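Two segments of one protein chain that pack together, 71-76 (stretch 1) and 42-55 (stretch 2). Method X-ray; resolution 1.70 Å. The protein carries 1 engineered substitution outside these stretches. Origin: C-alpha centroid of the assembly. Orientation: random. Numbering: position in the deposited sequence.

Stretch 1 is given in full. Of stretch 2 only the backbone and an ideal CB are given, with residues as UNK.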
# COMPACT_ATOMS: atom_id res chain seq x y z
N ILE A 71 -22.31 9.92 -15.58
CA ILE A 71 -21.13 10.31 -14.85
C ILE A 71 -21.35 11.68 -14.25
O ILE A 71 -21.48 12.67 -14.98
CB ILE A 71 -19.88 10.24 -15.69
CG1 ILE A 71 -19.66 8.81 -16.16
CG2 ILE A 71 -18.66 10.67 -14.89
CD1 ILE A 71 -18.72 8.62 -17.33
N ILE A 72 -21.35 11.74 -12.93
CA ILE A 72 -21.65 12.99 -12.17
C ILE A 72 -20.39 13.71 -11.83
O ILE A 72 -20.31 15.01 -11.86
CB ILE A 72 -22.45 12.63 -10.87
CG1 ILE A 72 -23.81 11.99 -11.18
CG2 ILE A 72 -22.69 13.87 -9.99
CD1 ILE A 72 -24.63 12.80 -12.16
N ALA A 73 -19.35 12.96 -11.48
CA ALA A 73 -18.13 13.56 -10.95
C ALA A 73 -16.98 12.60 -11.21
O ALA A 73 -17.15 11.40 -11.19
CB ALA A 73 -18.24 13.80 -9.47
N THR A 74 -15.81 13.23 -11.36
CA THR A 74 -14.54 12.53 -11.45
C THR A 74 -13.48 13.29 -10.68
O THR A 74 -13.53 14.52 -10.53
CB THR A 74 -14.04 12.36 -12.92
OG1 THR A 74 -12.75 11.73 -12.91
CG2 THR A 74 -13.94 13.67 -13.71
N THR A 75 -12.48 12.54 -10.22
CA THR A 75 -11.29 13.11 -9.58
C THR A 75 -10.16 13.47 -10.55
O THR A 75 -9.20 14.17 -10.12
CB THR A 75 -10.71 12.16 -8.60
OG1 THR A 75 -10.27 10.95 -9.25
CG2 THR A 75 -11.75 11.82 -7.56
N LYS A 76 -10.31 13.13 -11.81
CA LYS A 76 -9.30 13.35 -12.85
C LYS A 76 -9.69 14.50 -13.76
O LYS A 76 -10.64 14.43 -14.59
CB LYS A 76 -8.98 12.04 -13.59
CG LYS A 76 -7.92 12.17 -14.64
CD LYS A 76 -7.34 10.84 -15.17
CE LYS A 76 -6.82 9.85 -14.16
NZ LYS A 76 -5.56 10.13 -13.38
N UNK A 42 -26.95 17.25 -1.18
CA UNK A 42 -25.81 16.34 -0.97
C UNK A 42 -24.94 16.26 -2.19
O UNK A 42 -23.67 16.15 -2.08
CB UNK A 42 -26.29 14.94 -0.60
N UNK A 43 -25.62 16.25 -3.36
CA UNK A 43 -24.98 15.92 -4.65
C UNK A 43 -23.91 16.98 -5.02
O UNK A 43 -23.23 16.85 -6.03
CB UNK A 43 -26.03 15.83 -5.75
N UNK A 44 -23.72 17.97 -4.17
CA UNK A 44 -22.66 18.95 -4.34
C UNK A 44 -21.45 18.75 -3.41
O UNK A 44 -20.42 19.39 -3.60
CB UNK A 44 -23.24 20.35 -4.12
N UNK A 45 -21.58 17.87 -2.40
CA UNK A 45 -20.49 17.57 -1.46
C UNK A 45 -19.75 16.28 -1.97
O UNK A 45 -18.72 15.91 -1.37
CB UNK A 45 -21.03 17.38 -0.04
N UNK A 46 -20.24 15.68 -3.05
CA UNK A 46 -19.66 14.40 -3.52
C UNK A 46 -18.23 14.64 -4.02
O UNK A 46 -17.30 13.85 -3.74
CB UNK A 46 -20.52 13.79 -4.63
N UNK A 47 -18.05 15.74 -4.73
CA UNK A 47 -16.74 16.01 -5.37
C UNK A 47 -15.61 16.09 -4.39
O UNK A 47 -14.54 15.49 -4.61
CB UNK A 47 -16.79 17.32 -6.16
N UNK A 48 -15.79 16.78 -3.25
CA UNK A 48 -14.73 16.87 -2.29
C UNK A 48 -14.41 15.52 -1.70
O UNK A 48 -13.23 15.21 -1.47
CB UNK A 48 -15.10 17.86 -1.18
N UNK A 49 -15.44 14.69 -1.42
CA UNK A 49 -15.14 13.42 -0.83
C UNK A 49 -14.30 12.61 -1.85
O UNK A 49 -13.38 11.88 -1.46
CB UNK A 49 -16.42 12.69 -0.43
N UNK A 50 -14.75 12.62 -3.10
CA UNK A 50 -14.09 11.84 -4.09
C UNK A 50 -12.64 12.23 -4.16
O UNK A 50 -11.74 11.39 -4.14
CB UNK A 50 -14.77 12.00 -5.45
N UNK A 51 -12.44 13.50 -4.21
CA UNK A 51 -11.04 14.04 -4.31
C UNK A 51 -10.13 13.73 -3.13
O UNK A 51 -8.92 13.42 -3.37
CB UNK A 51 -11.09 15.56 -4.47
N UNK A 52 -10.65 13.77 -1.90
CA UNK A 52 -9.88 13.40 -0.70
C UNK A 52 -9.42 11.99 -0.80
O UNK A 52 -8.28 11.65 -0.51
CB UNK A 52 -10.70 13.59 0.58
N UNK A 53 -10.34 11.08 -1.16
CA UNK A 53 -10.00 9.71 -1.28
C UNK A 53 -8.97 9.36 -2.40
O UNK A 53 -8.16 8.39 -2.21
CB UNK A 53 -11.30 8.93 -1.51
N UNK A 54 -9.08 10.09 -3.50
CA UNK A 54 -8.27 9.78 -4.67
C UNK A 54 -6.85 10.26 -4.46
O UNK A 54 -5.96 9.89 -5.23
CB UNK A 54 -8.87 10.41 -5.93
N UNK A 55 -6.63 11.01 -3.40
CA UNK A 55 -5.24 11.41 -3.07
C UNK A 55 -4.38 10.24 -2.71
O UNK A 55 -3.15 10.35 -2.71
CB UNK A 55 -5.22 12.41 -1.91

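Position 42 lies far from the strand, with nothing of it within 5.5 Å of the ideal CB, so stretch 1 sets no preference; the residue is Ala42. At 43 the CA-to-CB bond points sideways, and Ile72 offers an apolar flank that only a longer chain could reach, whether aliphatic or the stem of a polar one. It is Gln43, whose CD comes 4.1 Å from Ile72 CG2.

Positions 44 and 45 are out of reach and leave the choice open; they hold Lys44, poorly ordered, and Asp45, whose backbone O accepts a weak hydrogen bond from the backbone N of 49.

At 46 the helix begins to face the strand: CB points toward it, 5.3 Å from Ala73 CB, and no polar group waits there. Any medium aliphatic would suit. Ile46 occupies the position without close contact, with chi1 m and chi2 t; its CG2 lies 4.7 Å from Ala73 CB.

Position 47 points sideways, its ideal CB 5.0 Å from Ala73 CB, but the backbone N and O of Thr74 lie beyond. A long side chain with a donor would suit, and an amide, carrying both donor and acceptor, could answer both groups. Gln47, with chi1 t and chi2 p, does so: NE2 donates to Thr74 O at 3.0 Å and 163°, while OE1 accepts from a water at 2.5 Å that in turn accepts from Thr74 N at 2.9 Å.

Positions 48 and 49 turn out of reach. Asn48 ND2 makes a weak hydrogen bond along the helix to the side chain of 52, and Leu49 makes no contact with the strand.

Position 50 points toward stretch 1, with its ideal CB 3.7 Å from Thr75 CG2 and the methyl of Ala73 farther along. A branched aliphatic or methionine could cover both. Leu50 adopts off-rotamer angles, chi1 -95° and chi2 23°; its CD2 meets Ala73 CB at 3.6 Å, and its CB lies 3.6 Å from Thr75 CG2.

At 51 the CA atoms approach to 5.4 Å opposite Thr75, and CB points sideways, favouring something small, with a hydroxyl one good option. Ser51 OG shares a water with Thr75 O, at 2.9 Å from OG and 2.8 Å from O.

Position 52 points away and 53 sideways; Glu52 and Tyr53, whose ring leads away, leave the strand untouched.

At 54 CB points toward stretch 1, its ideal position 3.6 Å from Thr75 CG2, where a small apolar side chain fits without needing to extend. Ala54 CB packs on that methyl at 3.6 Å. Position 55 is out of reach, and Asn55 makes no contact.

Stretch 2 42-55: AQKDIQNLLSEYAN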
# COMPACT_ATOMS: atom_id res chain seq x y z
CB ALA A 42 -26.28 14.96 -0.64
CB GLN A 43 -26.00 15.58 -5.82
CG GLN A 43 -25.37 14.53 -6.79
CD GLN A 43 -26.23 13.94 -7.97
OE1 GLN A 43 -26.46 12.65 -8.13
NE2 GLN A 43 -26.58 14.84 -8.90
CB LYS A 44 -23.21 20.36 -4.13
CG LYS A 44 -24.47 20.64 -4.94
CD LYS A 44 -25.68 20.95 -4.06
CE LYS A 44 -25.71 22.42 -3.62
NZ LYS A 44 -27.10 22.98 -3.62
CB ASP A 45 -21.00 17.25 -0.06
CG ASP A 45 -21.59 18.47 0.66
OD1 ASP A 45 -21.51 19.57 0.10
OD2 ASP A 45 -22.03 18.30 1.81
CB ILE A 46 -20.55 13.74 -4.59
CG1 ILE A 46 -21.84 13.23 -3.95
CG2 ILE A 46 -19.89 12.56 -5.28
CD1 ILE A 46 -22.88 12.82 -4.97
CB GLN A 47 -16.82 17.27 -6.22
CG GLN A 47 -15.48 17.62 -6.86
CD GLN A 47 -15.20 16.72 -8.05
OE1 GLN A 47 -15.95 16.71 -9.01
NE2 GLN A 47 -14.13 15.92 -7.96
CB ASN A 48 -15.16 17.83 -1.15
CG ASN A 48 -14.21 17.84 -0.00
OD1 ASN A 48 -13.09 18.35 -0.13
ND2 ASN A 48 -14.62 17.19 1.13
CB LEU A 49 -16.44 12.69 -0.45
CG LEU A 49 -17.03 13.21 0.89
CD1 LEU A 49 -18.49 12.68 0.86
CD2 LEU A 49 -16.28 12.73 2.05
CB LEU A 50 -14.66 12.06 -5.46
CG LEU A 50 -15.72 11.12 -6.00
CD1 LEU A 50 -16.61 10.27 -5.10
CD2 LEU A 50 -16.38 11.64 -7.28
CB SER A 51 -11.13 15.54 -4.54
OG SER A 51 -11.54 15.73 -5.89
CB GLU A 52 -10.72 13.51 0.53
CG GLU A 52 -10.99 14.94 0.96
CD GLU A 52 -11.99 15.05 2.11
OE1 GLU A 52 -12.55 14.03 2.58
OE2 GLU A 52 -12.17 16.18 2.60
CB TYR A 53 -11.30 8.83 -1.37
CG TYR A 53 -11.96 8.64 -0.01
CD1 TYR A 53 -11.85 7.46 0.65
CD2 TYR A 53 -12.69 9.63 0.57
CE1 TYR A 53 -12.41 7.26 1.92
CE2 TYR A 53 -13.22 9.45 1.83
CZ TYR A 53 -13.12 8.26 2.44
OH TYR A 53 -13.71 8.08 3.68
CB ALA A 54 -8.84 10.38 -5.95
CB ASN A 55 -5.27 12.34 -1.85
CG ASN A 55 -4.03 13.15 -1.74
OD1 ASN A 55 -3.25 13.00 -0.79
ND2 ASN A 55 -3.80 14.01 -2.76
O HOH W 1 -16.04 16.16 -11.41
O HOH W 2 -9.17 15.17 -7.51
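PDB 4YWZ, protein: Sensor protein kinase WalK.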